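Local coordinates for integron gene cassette protein HFX_CASS3 (Uncultured bacterium, PDB 3FYN), which is of unknown function but has the GNAT acetyltransferase fold and so probably transfers an acyl group from acyl-coenzyme A to an unidentified substrate, at residues Q25-H30 against I73-E78; E81-I86 against F107-A112; V87-F92 against F102-F107. All coordinates share one frame; numbering follows the deposited sequence. Where two conformers were deposited one is given.

Contact 1 of 3, residues Q25-H30 against I73-E78; sequences QVRTAH and IWLIAE
Val26 to Thr28 pair antiparallel with Trp74 to Ile76, the short strand axes coming within 4.5 Å of each other and their directions 142° apart. Arg27 and Leu75 form the hydrogen-bonded pair: Arg27 N reaches Leu75 O at 2.9 Å and Leu75 N returns to Arg27 O. Further bonds, Ala77 N to Gln25 O and Ala29 N to Ile73 O, extend the ladder at its two ends. The two sides of the pairing differ in chemistry. On one, Arg27 and Leu75 lie alongside, pointing the same way. CG of Arg27 sits between its backbone N and carbonyl carbon (chi1 68°), and the extended chain beyond it lays one guanidinium face over Leu75, whose CB is 4.2 Å above the plane. The CD1 methyl of Leu75 comes to 3.3 Å from Arg27 NH2. Asp33 fixes the charged end by a salt bridge to NH1, which also makes a weak bond to Thr28 O. Ala29 CB joins this side, 3.9 Å from Ile73 CG2 and also near Leu75 CD1. On the other side Val26 CG1 meets Trp74 CB at 3.7 Å. The Trp74 side chain then slants past the strand until its NE1 lies 3.8 Å from Thr28 CG2. The short strand 26-28 forms one border of the sheet in this chain, as the first strand does in GNAT proteins. Leu75 and Ile73 pack on helix 34-47, with helix 54-66 also touching Ile73, while Val26, Trp74 and Ile76 rest on helix 117-131, and strand 81-93 continues the sheet beyond 73-78.

Contact 2 of 3, residues E81-I86 against F107-A112; sequences ESVGYI and FVRPNA
Extended torsions from CG to NE (chi2 178°, chi3 168°) stretch Arg109 across Val83 toward Glu81, and the chi1 of Glu81, -97°, swings its carboxylate round to meet it. The two side chains cross at about a right angle, and Arg109 NH1 makes a weak, bent salt-bridge bond of 3.4 Å to Glu81 OE2. A water bound by Glu81 OE1 at 3.0 Å adds weak links to the same NH1 and to Asn111 ND2. The firmer partner of the guanidinium is Glu43, which takes NE. Nearer the backbone, CB and CG of Arg109 pass close to Val83 O, CB at 3.4 Å, while the backbone N gives the same oxygen a straight bond of 2.8 Å. That N also lies above the rim of one Phe107 ring face. A leucine in place of Arg109 would probably leave Glu43 and Glu81 without their common positive partner, and the water between Glu81 and Asn111 without one of its weak links. Val83 and Gly84 both stand opposite Ile76, a classic beta bulge. Gly84 CA is only 3.0 Å from Phe107 O, so close that a side-chain carbon would collide there. Beyond it Tyr85 and Phe107 exchange two backbone bonds, and Tyr85 CE1 leans on Phe107 CB at 3.8 Å. Val83 CG2 touches Ala112 CB at 3.7 Å, tying the 3-10 turn after the strand back to its partner. Helix 34-47 packs against Tyr85, Phe107 and Arg109; Leu117 of helix 117-131 meets Val83 and Ala112, its Leu122 and Val125 meet Ile86, and strand 71-78 flanks 81-86 within the sheet.

Contact 3 of 3, residues V87-F92 against F102-F107; sequences VLTLGF and FVDDFF. With MG (magnesium ion), chain B.
Thr89 and Phe102 lie in the tight part of this contact, a hydrogen-bonded antiparallel pair in which Phe102 N reaches Thr89 O at 2.8 Å and Thr89 N bonds back to Phe102 O. The same Thr89 carbonyl oxygen lies at the edge of the Phe102 ring, in its plane. Thr89 OG1, set between its backbone N and carbonyl carbon (chi1 59°), comes within 3.6 Å of both Phe102 CB and Asp104 CB, and CG2 sits 3.7 Å from Asp104 OD2. On the opposite face Leu88 bends CD1 to 3.6 Å from Phe102 O. The ladder is less regular at Val87, which is shared between two residues, Asp104 N giving its hydrogen to Val87 O and Val87 N to Asp105 O, while the buried Asp105 N finds no partner. Solvent enters from the side-chain ends of Thr89 and the two aspartates. A water takes a bond from Thr89 OG1 and donates to Asp104 OD1, bridging the two side chains. Asp105 turns its carboxylate away from Val87: OD1 binds a magnesium ion at 2.2 Å, five waters complete an octahedron, and one of these also donates to OD2 at 2.6 Å. With a single protein ligand among these six, the ion is held mostly by solvent. Asp104 OD2 accepts from Met94 N of the second subunit, and Phe102 meets the Phe102 ring of that subunit, so this face of the hairpin joins the dimer interface. Asp105 touches Met41 and Phe44 of helix 34-47, whereas Leu88 lies on helix 117-131 and Val103 packs against strand 136-140, the parallel neighbour of 98-108.

The three contacts step across one sheet: contact 1 adds the border strand to 71-78, while contact 2 closes the open end of the hairpin 81-93/98-108 and contact 3 pairs its middle. Strand 71-78 couples the first two, Ile76 bonding to Val83 and Gly84 at the bulge, and Trp74 reaches Leu88 of contact 3. Ile86 packs on Val103 and Phe106, linking contact 2 to contact 3 inside the hairpin. Contact 3 is the buried one, yet it carries acidic side chains, a hydrated magnesium ion and part of the dimer interface. Contacts 1 and 2 are partly buried, and each carries an arginine salt-bridged to an acidic residue of helix 34-47 or the loop before it, Arg109 to Glu43 and Arg27 to Asp33.

Contact 1 of 3, residues Q25-H30 against I73-E78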
loop_
_atom_site.group_PDB
_atom_site.type_symbol
_atom_site.label_atom_id
_atom_site.label_comp_id
_atom_site.label_asym_id
_atom_site.label_seq_id
_atom_site.Cartn_x
_atom_site.Cartn_y
_atom_site.Cartn_z
ATOM N N GLN A 25 4.043 -11.038 24.577
ATOM C CA GLN A 25 3.461 -9.752 24.954
ATOM C C GLN A 25 2.729 -9.065 23.805
ATOM O O GLN A 25 2.051 -8.061 24.012
ATOM C CB GLN A 25 4.542 -8.813 25.501
ATOM C CG GLN A 25 5.315 -9.377 26.680
ATOM C CD GLN A 25 4.412 -9.868 27.786
ATOM O OE1 GLN A 25 3.475 -9.180 28.194
ATOM N NE2 GLN A 25 4.692 -11.064 28.286
ATOM N N VAL A 26 2.864 -9.597 22.596
ATOM C CA VAL A 26 2.187 -9.002 21.449
ATOM C C VAL A 26 1.010 -9.889 21.056
ATOM O O VAL A 26 1.202 -11.035 20.647
ATOM C CB VAL A 26 3.147 -8.831 20.260
ATOM C CG1 VAL A 26 2.462 -8.058 19.132
ATOM C CG2 VAL A 26 4.427 -8.112 20.711
ATOM N N ARG A 27 -0.205 -9.359 21.187
ATOM C CA ARG A 27 -1.411 -10.163 21.027
ATOM C C ARG A 27 -2.340 -9.586 19.972
ATOM O O ARG A 27 -2.354 -8.380 19.726
ATOM C CB ARG A 27 -2.163 -10.285 22.356
ATOM C CG ARG A 27 -2.794 -8.993 22.860
ATOM C CD ARG A 27 -3.806 -9.302 23.960
ATOM N NE ARG A 27 -4.440 -8.115 24.539
ATOM C CZ ARG A 27 -5.514 -7.508 24.036
ATOM N NH1 ARG A 27 -6.078 -7.952 22.918
ATOM N NH2 ARG A 27 -6.020 -6.450 24.652
ATOM N N THR A 28 -3.138 -10.451 19.361
ATOM C CA THR A 28 -4.089 -9.990 18.362
ATOM C C THR A 28 -5.149 -9.110 19.019
ATOM O O THR A 28 -5.562 -9.351 20.156
ATOM C CB THR A 28 -4.755 -11.164 17.627
ATOM O OG1 THR A 28 -5.439 -11.995 18.570
ATOM C CG2 THR A 28 -3.711 -11.988 16.904
ATOM N N ALA A 29 -5.572 -8.075 18.303
ATOM C CA ALA A 29 -6.594 -7.165 18.803
ATOM C C ALA A 29 -7.971 -7.587 18.304
ATOM O O ALA A 29 -8.104 -8.129 17.211
ATOM C CB ALA A 29 -6.287 -5.736 18.370
ATOM N N HIS A 30 -8.989 -7.344 19.125
ATOM C CA HIS A 30 -10.368 -7.670 18.776
ATOM C C HIS A 30 -11.251 -6.431 18.904
ATOM O O HIS A 30 -10.790 -5.377 19.338
ATOM C CB HIS A 30 -10.900 -8.794 19.670
ATOM C CG HIS A 30 -10.718 -8.538 21.134
ATOM N ND1 HIS A 30 -9.682 -9.082 21.862
ATOM C CD2 HIS A 30 -11.440 -7.795 22.006
ATOM C CE1 HIS A 30 -9.773 -8.686 23.119
ATOM N NE2 HIS A 30 -10.832 -7.904 23.233
ATOM N N ILE A 73 -4.408 -5.991 13.418
ATOM C CA ILE A 73 -3.927 -5.132 14.489
ATOM C C ILE A 73 -3.490 -6.001 15.664
ATOM O O ILE A 73 -4.156 -6.980 15.999
ATOM C CB ILE A 73 -5.032 -4.168 14.960
ATOM C CG1 ILE A 73 -5.614 -3.396 13.769
ATOM C CG2 ILE A 73 -4.498 -3.211 16.022
ATOM C CD1 ILE A 73 -6.850 -2.580 14.112
ATOM N N TRP A 74 -2.360 -5.648 16.269
ATOM C CA TRP A 74 -1.897 -6.290 17.498
ATOM C C TRP A 74 -1.745 -5.243 18.592
ATOM O O TRP A 74 -1.400 -4.091 18.311
ATOM C CB TRP A 74 -0.541 -6.955 17.287
ATOM C CG TRP A 74 -0.540 -8.186 16.453
ATOM C CD1 TRP A 74 -0.560 -9.481 16.902
ATOM C CD2 TRP A 74 -0.456 -8.259 15.027
ATOM N NE1 TRP A 74 -0.508 -10.351 15.843
ATOM C CE2 TRP A 74 -0.452 -9.628 14.679
ATOM C CE3 TRP A 74 -0.394 -7.301 14.006
ATOM C CZ2 TRP A 74 -0.382 -10.064 13.358
ATOM C CZ3 TRP A 74 -0.322 -7.739 12.691
ATOM C CH2 TRP A 74 -0.317 -9.109 12.381
ATOM N N LEU A 75 -1.990 -5.653 19.835
ATOM C CA LEU A 75 -1.744 -4.811 20.993
ATOM C C LEU A 75 -0.493 -5.308 21.689
ATOM O O LEU A 75 -0.178 -6.500 21.648
ATOM C CB LEU A 75 -2.925 -4.854 21.962
ATOM C CG LEU A 75 -4.079 -3.925 21.570
ATOM C CD1 LEU A 75 -5.402 -4.391 22.155
ATOM C CD2 LEU A 75 -3.777 -2.497 21.989
ATOM N N ILE A 76 0.221 -4.381 22.315
ATOM C CA ILE A 76 1.456 -4.693 23.008
ATOM C C ILE A 76 1.173 -4.570 24.490
ATOM O O ILE A 76 0.797 -3.502 24.969
ATOM C CB ILE A 76 2.573 -3.728 22.582
ATOM C CG1 ILE A 76 2.799 -3.837 21.069
ATOM C CG2 ILE A 76 3.861 -4.021 23.346
ATOM C CD1 ILE A 76 3.740 -2.794 20.507
ATOM N N ALA A 77 1.328 -5.680 25.202
ATOM C CA ALA A 77 0.913 -5.765 26.597
ATOM C C ALA A 77 2.077 -5.695 27.572
ATOM O O ALA A 77 3.161 -6.206 27.309
ATOM C CB ALA A 77 0.120 -7.043 26.829
ATOM N N GLU A 78 1.832 -5.052 28.705
ATOM C CA GLU A 78 2.771 -5.046 29.814
ATOM C C GLU A 78 1.930 -5.067 31.081
ATOM O O GLU A 78 1.160 -4.144 31.327
ATOM C CB GLU A 78 3.633 -3.786 29.762
ATOM C CG GLU A 78 4.731 -3.720 30.799
ATOM C CD GLU A 78 5.533 -2.434 30.704
ATOM O OE1 GLU A 78 4.923 -1.344 30.755
ATOM O OE2 GLU A 78 6.774 -2.513 30.583
#

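Contact 2 of 3, residues E81-I86 against F107-A112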
loop_
_atom_site.group_PDB
_atom_site.type_symbol
_atom_site.label_atom_id
_atom_site.label_comp_id
_atom_site.label_asym_id
_atom_site.label_seq_id
_atom_site.Cartn_x
_atom_site.Cartn_y
_atom_site.Cartn_z
ATOM N N GLU A 81 -1.894 -3.801 31.310
ATOM C CA GLU A 81 -2.142 -2.704 30.386
ATOM C C GLU A 81 -1.635 -2.985 28.984
ATOM O O GLU A 81 -0.609 -3.633 28.795
ATOM C CB GLU A 81 -1.453 -1.435 30.884
ATOM C CG GLU A 81 -2.337 -0.479 31.647
ATOM C CD GLU A 81 -1.690 0.880 31.791
ATOM O OE1 GLU A 81 -0.451 0.930 31.948
ATOM O OE2 GLU A 81 -2.414 1.895 31.739
ATOM N N SER A 82 -2.352 -2.466 27.999
ATOM C CA SER A 82 -1.795 -2.349 26.667
ATOM C C SER A 82 -1.002 -1.055 26.664
ATOM O O SER A 82 -1.524 -0.001 27.037
ATOM C CB SER A 82 -2.903 -2.303 25.619
ATOM O OG SER A 82 -3.587 -3.538 25.567
ATOM N N VAL A 83 0.260 -1.137 26.262
ATOM C CA VAL A 83 1.133 0.031 26.255
ATOM C C VAL A 83 1.558 0.419 24.843
ATOM O O VAL A 83 2.391 1.301 24.658
ATOM C CB VAL A 83 2.390 -0.191 27.119
ATOM C CG1 VAL A 83 1.998 -0.426 28.572
ATOM C CG2 VAL A 83 3.223 -1.352 26.583
ATOM N N GLY A 84 0.986 -0.246 23.849
ATOM C CA GLY A 84 1.295 0.068 22.470
ATOM C C GLY A 84 0.459 -0.744 21.509
ATOM O O GLY A 84 -0.320 -1.604 21.919
ATOM N N TYR A 85 0.611 -0.462 20.219
ATOM C CA TYR A 85 -0.073 -1.242 19.202
ATOM C C TYR A 85 0.647 -1.129 17.878
ATOM O O TYR A 85 1.489 -0.248 17.676
ATOM C CB TYR A 85 -1.543 -0.798 19.057
ATOM C CG TYR A 85 -1.731 0.544 18.386
ATOM C CD1 TYR A 85 -1.523 1.728 19.084
ATOM C CD2 TYR A 85 -2.102 0.627 17.045
ATOM C CE1 TYR A 85 -1.691 2.959 18.472
ATOM C CE2 TYR A 85 -2.276 1.852 16.427
ATOM C CZ TYR A 85 -2.067 3.012 17.143
ATOM O OH TYR A 85 -2.232 4.230 16.533
ATOM N N ILE A 86 0.323 -2.044 16.980
ATOM C CA ILE A 86 0.906 -2.030 15.646
ATOM C C ILE A 86 -0.143 -2.478 14.646
ATOM O O ILE A 86 -0.931 -3.393 14.916
ATOM C CB ILE A 86 2.186 -2.908 15.582
ATOM C CG1 ILE A 86 2.919 -2.726 14.249
ATOM C CG2 ILE A 86 1.868 -4.377 15.861
ATOM C CD1 ILE A 86 4.361 -3.213 14.292
ATOM N N PHE A 107 3.004 2.350 17.531
ATOM C CA PHE A 107 3.156 3.221 18.688
ATOM C C PHE A 107 3.447 2.412 19.938
ATOM O O PHE A 107 2.753 1.440 20.238
ATOM C CB PHE A 107 1.884 4.045 18.898
ATOM C CG PHE A 107 1.904 4.911 20.139
ATOM C CD1 PHE A 107 2.770 5.990 20.237
ATOM C CD2 PHE A 107 1.037 4.657 21.197
ATOM C CE1 PHE A 107 2.778 6.803 21.368
ATOM C CE2 PHE A 107 1.046 5.463 22.332
ATOM C CZ PHE A 107 1.914 6.534 22.413
ATOM N N VAL A 108 4.482 2.825 20.658
ATOM C CA VAL A 108 4.743 2.326 21.999
ATOM C C VAL A 108 4.781 3.539 22.925
ATOM O O VAL A 108 5.451 4.520 22.617
ATOM C CB VAL A 108 6.092 1.586 22.069
ATOM C CG1 VAL A 108 6.416 1.194 23.510
ATOM C CG2 VAL A 108 6.069 0.360 21.166
ATOM N N ARG A 109 4.053 3.485 24.039
ATOM C CA ARG A 109 4.042 4.589 24.993
ATOM C C ARG A 109 5.468 4.942 25.397
ATOM O O ARG A 109 6.304 4.058 25.552
ATOM C CB ARG A 109 3.238 4.212 26.240
ATOM C CG ARG A 109 1.741 4.379 26.083
ATOM C CD ARG A 109 0.995 3.940 27.331
ATOM N NE ARG A 109 -0.400 4.364 27.289
ATOM C CZ ARG A 109 -1.395 3.755 27.926
ATOM N NH1 ARG A 109 -1.156 2.673 28.660
ATOM N NH2 ARG A 109 -2.636 4.223 27.819
ATOM N N PRO A 110 5.750 6.240 25.575
ATOM C CA PRO A 110 7.109 6.681 25.914
ATOM C C PRO A 110 7.738 5.875 27.058
ATOM O O PRO A 110 8.890 5.451 26.933
ATOM C CB PRO A 110 6.906 8.144 26.316
ATOM C CG PRO A 110 5.719 8.583 25.483
ATOM C CD PRO A 110 4.819 7.372 25.400
ATOM N N ASN A 111 6.988 5.648 28.135
ATOM C CA ASN A 111 7.505 4.932 29.305
ATOM C C ASN A 111 7.816 3.462 29.050
ATOM O O ASN A 111 8.502 2.818 29.853
ATOM C CB ASN A 111 6.532 5.049 30.489
ATOM C CG ASN A 111 5.140 4.509 30.166
ATOM O OD1 ASN A 111 4.905 3.963 29.088
ATOM N ND2 ASN A 111 4.210 4.672 31.100
ATOM N N ALA A 112 7.301 2.931 27.944
ATOM C CA ALA A 112 7.486 1.521 27.620
ATOM C C ALA A 112 8.526 1.313 26.522
ATOM O O ALA A 112 8.773 0.184 26.104
ATOM C CB ALA A 112 6.156 0.879 27.234
HETATM O O HOH W 1 1.663 2.458 30.494
#

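Contact 3 of 3, residues V87-F92 against F102-F107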
loop_
_atom_site.group_PDB
_atom_site.type_symbol
_atom_site.label_atom_id
_atom_site.label_comp_id
_atom_site.label_asym_id
_atom_site.label_seq_id
_atom_site.Cartn_x
_atom_site.Cartn_y
_atom_site.Cartn_z
ATOM N N VAL A 87 -0.160 -1.816 13.495
ATOM C CA VAL A 87 -1.156 -2.078 12.475
ATOM C C VAL A 87 -0.488 -2.536 11.192
ATOM O O VAL A 87 0.412 -1.875 10.684
ATOM C CB VAL A 87 -1.985 -0.811 12.171
ATOM C CG1 VAL A 87 -3.001 -1.101 11.090
ATOM C CG2 VAL A 87 -2.669 -0.319 13.438
ATOM N N LEU A 88 -0.936 -3.676 10.680
ATOM C CA LEU A 88 -0.512 -4.181 9.379
ATOM C C LEU A 88 -1.633 -3.958 8.371
ATOM O O LEU A 88 -2.768 -4.378 8.595
ATOM C CB LEU A 88 -0.219 -5.683 9.482
ATOM C CG LEU A 88 -0.050 -6.452 8.168
ATOM C CD1 LEU A 88 1.250 -6.067 7.466
ATOM C CD2 LEU A 88 -0.086 -7.948 8.422
ATOM N N THR A 89 -1.331 -3.296 7.259
ATOM C CA THR A 89 -2.310 -3.219 6.179
ATOM C C THR A 89 -1.788 -3.944 4.950
ATOM O O THR A 89 -0.577 -4.067 4.766
ATOM C CB THR A 89 -2.705 -1.772 5.843
ATOM O OG1 THR A 89 -1.540 -1.034 5.464
ATOM C CG2 THR A 89 -3.347 -1.115 7.052
ATOM N N LEU A 90 -2.713 -4.437 4.132
ATOM C CA LEU A 90 -2.389 -5.322 3.020
ATOM C C LEU A 90 -2.848 -4.739 1.696
ATOM O O LEU A 90 -3.902 -4.114 1.619
ATOM C CB LEU A 90 -3.058 -6.681 3.229
ATOM C CG LEU A 90 -2.600 -7.426 4.484
ATOM C CD1 LEU A 90 -3.449 -8.664 4.727
ATOM C CD2 LEU A 90 -1.127 -7.787 4.377
ATOM N N GLY A 91 -2.056 -4.962 0.653
ATOM C CA GLY A 91 -2.396 -4.496 -0.678
ATOM C C GLY A 91 -1.689 -5.323 -1.732
ATOM O O GLY A 91 -0.645 -5.915 -1.480
ATOM N N PHE A 92 -2.261 -5.380 -2.923
ATOM C CA PHE A 92 -1.629 -6.135 -3.991
ATOM C C PHE A 92 -0.411 -5.419 -4.560
ATOM O O PHE A 92 -0.355 -4.188 -4.591
ATOM C CB PHE A 92 -2.616 -6.424 -5.113
ATOM C CG PHE A 92 -2.227 -7.602 -5.952
ATOM C CD1 PHE A 92 -2.462 -8.887 -5.501
ATOM C CD2 PHE A 92 -1.616 -7.428 -7.185
ATOM C CE1 PHE A 92 -2.106 -9.981 -6.261
ATOM C CE2 PHE A 92 -1.254 -8.520 -7.950
ATOM C CZ PHE A 92 -1.499 -9.798 -7.486
ATOM N N PHE A 102 2.147 -3.302 4.834
ATOM C CA PHE A 102 2.722 -2.095 5.402
ATOM C C PHE A 102 2.572 -2.115 6.911
ATOM O O PHE A 102 1.508 -2.482 7.436
ATOM C CB PHE A 102 1.980 -0.866 4.877
ATOM C CG PHE A 102 2.097 -0.677 3.397
ATOM C CD1 PHE A 102 3.000 0.228 2.875
ATOM C CD2 PHE A 102 1.314 -1.420 2.527
ATOM C CE1 PHE A 102 3.111 0.404 1.502
ATOM C CE2 PHE A 102 1.418 -1.250 1.158
ATOM C CZ PHE A 102 2.321 -0.341 0.647
ATOM N N VAL A 103 3.632 -1.717 7.608
ATOM C CA VAL A 103 3.504 -1.351 9.011
ATOM C C VAL A 103 2.906 0.052 8.984
ATOM O O VAL A 103 3.615 1.052 8.864
ATOM C CB VAL A 103 4.853 -1.376 9.758
ATOM C CG1 VAL A 103 4.651 -1.024 11.226
ATOM C CG2 VAL A 103 5.499 -2.754 9.624
ATOM N N ASP A 104 1.583 0.100 9.043
ATOM C CA ASP A 104 0.831 1.304 8.724
ATOM C C ASP A 104 0.813 2.301 9.874
ATOM O O ASP A 104 0.804 3.505 9.653
ATOM C CB ASP A 104 -0.593 0.930 8.320
ATOM C CG ASP A 104 -1.361 2.097 7.744
ATOM O OD1 ASP A 104 -0.840 2.768 6.827
ATOM O OD2 ASP A 104 -2.489 2.334 8.209
ATOM N N ASP A 105 0.801 1.792 11.100
ATOM C CA ASP A 105 0.952 2.630 12.282
ATOM C C ASP A 105 1.606 1.786 13.363
ATOM O O ASP A 105 1.447 0.568 13.390
ATOM C CB ASP A 105 -0.390 3.184 12.768
ATOM C CG ASP A 105 -0.603 4.635 12.361
ATOM O OD1 ASP A 105 0.404 5.314 12.062
ATOM O OD2 ASP A 105 -1.760 5.103 12.352
ATOM N N PHE A 106 2.345 2.439 14.247
ATOM C CA PHE A 106 3.179 1.733 15.205
ATOM C C PHE A 106 3.471 2.696 16.337
ATOM O O PHE A 106 4.092 3.739 16.136
ATOM C CB PHE A 106 4.463 1.288 14.494
ATOM C CG PHE A 106 5.415 0.498 15.347
ATOM C CD1 PHE A 106 4.982 -0.193 16.467
ATOM C CD2 PHE A 106 6.754 0.411 14.987
ATOM C CE1 PHE A 106 5.873 -0.933 17.223
ATOM C CE2 PHE A 106 7.645 -0.326 15.738
ATOM C CZ PHE A 106 7.205 -0.998 16.857
ATOM N N PHE A 107 3.004 2.350 17.531
ATOM C CA PHE A 107 3.156 3.221 18.688
ATOM C C PHE A 107 3.447 2.412 19.938
ATOM O O PHE A 107 2.753 1.440 20.238
ATOM C CB PHE A 107 1.884 4.045 18.898
ATOM C CG PHE A 107 1.904 4.911 20.139
ATOM C CD1 PHE A 107 2.770 5.990 20.237
ATOM C CD2 PHE A 107 1.037 4.657 21.197
ATOM C CE1 PHE A 107 2.778 6.803 21.368
ATOM C CE2 PHE A 107 1.046 5.463 22.332
ATOM C CZ PHE A 107 1.914 6.534 22.413
HETATM MG MG MG B . 0.640 7.233 10.956
HETATM O O HOH W 2 -1.288 1.524 4.662
HETATM O O HOH W 3 -1.711 7.321 11.015
HETATM O O HOH W 4 0.720 8.503 12.964
HETATM O O HOH W 5 0.959 9.055 9.653
HETATM O O HOH W 6 0.644 5.844 9.154
HETATM O O HOH W 7 3.021 6.982 11.020
#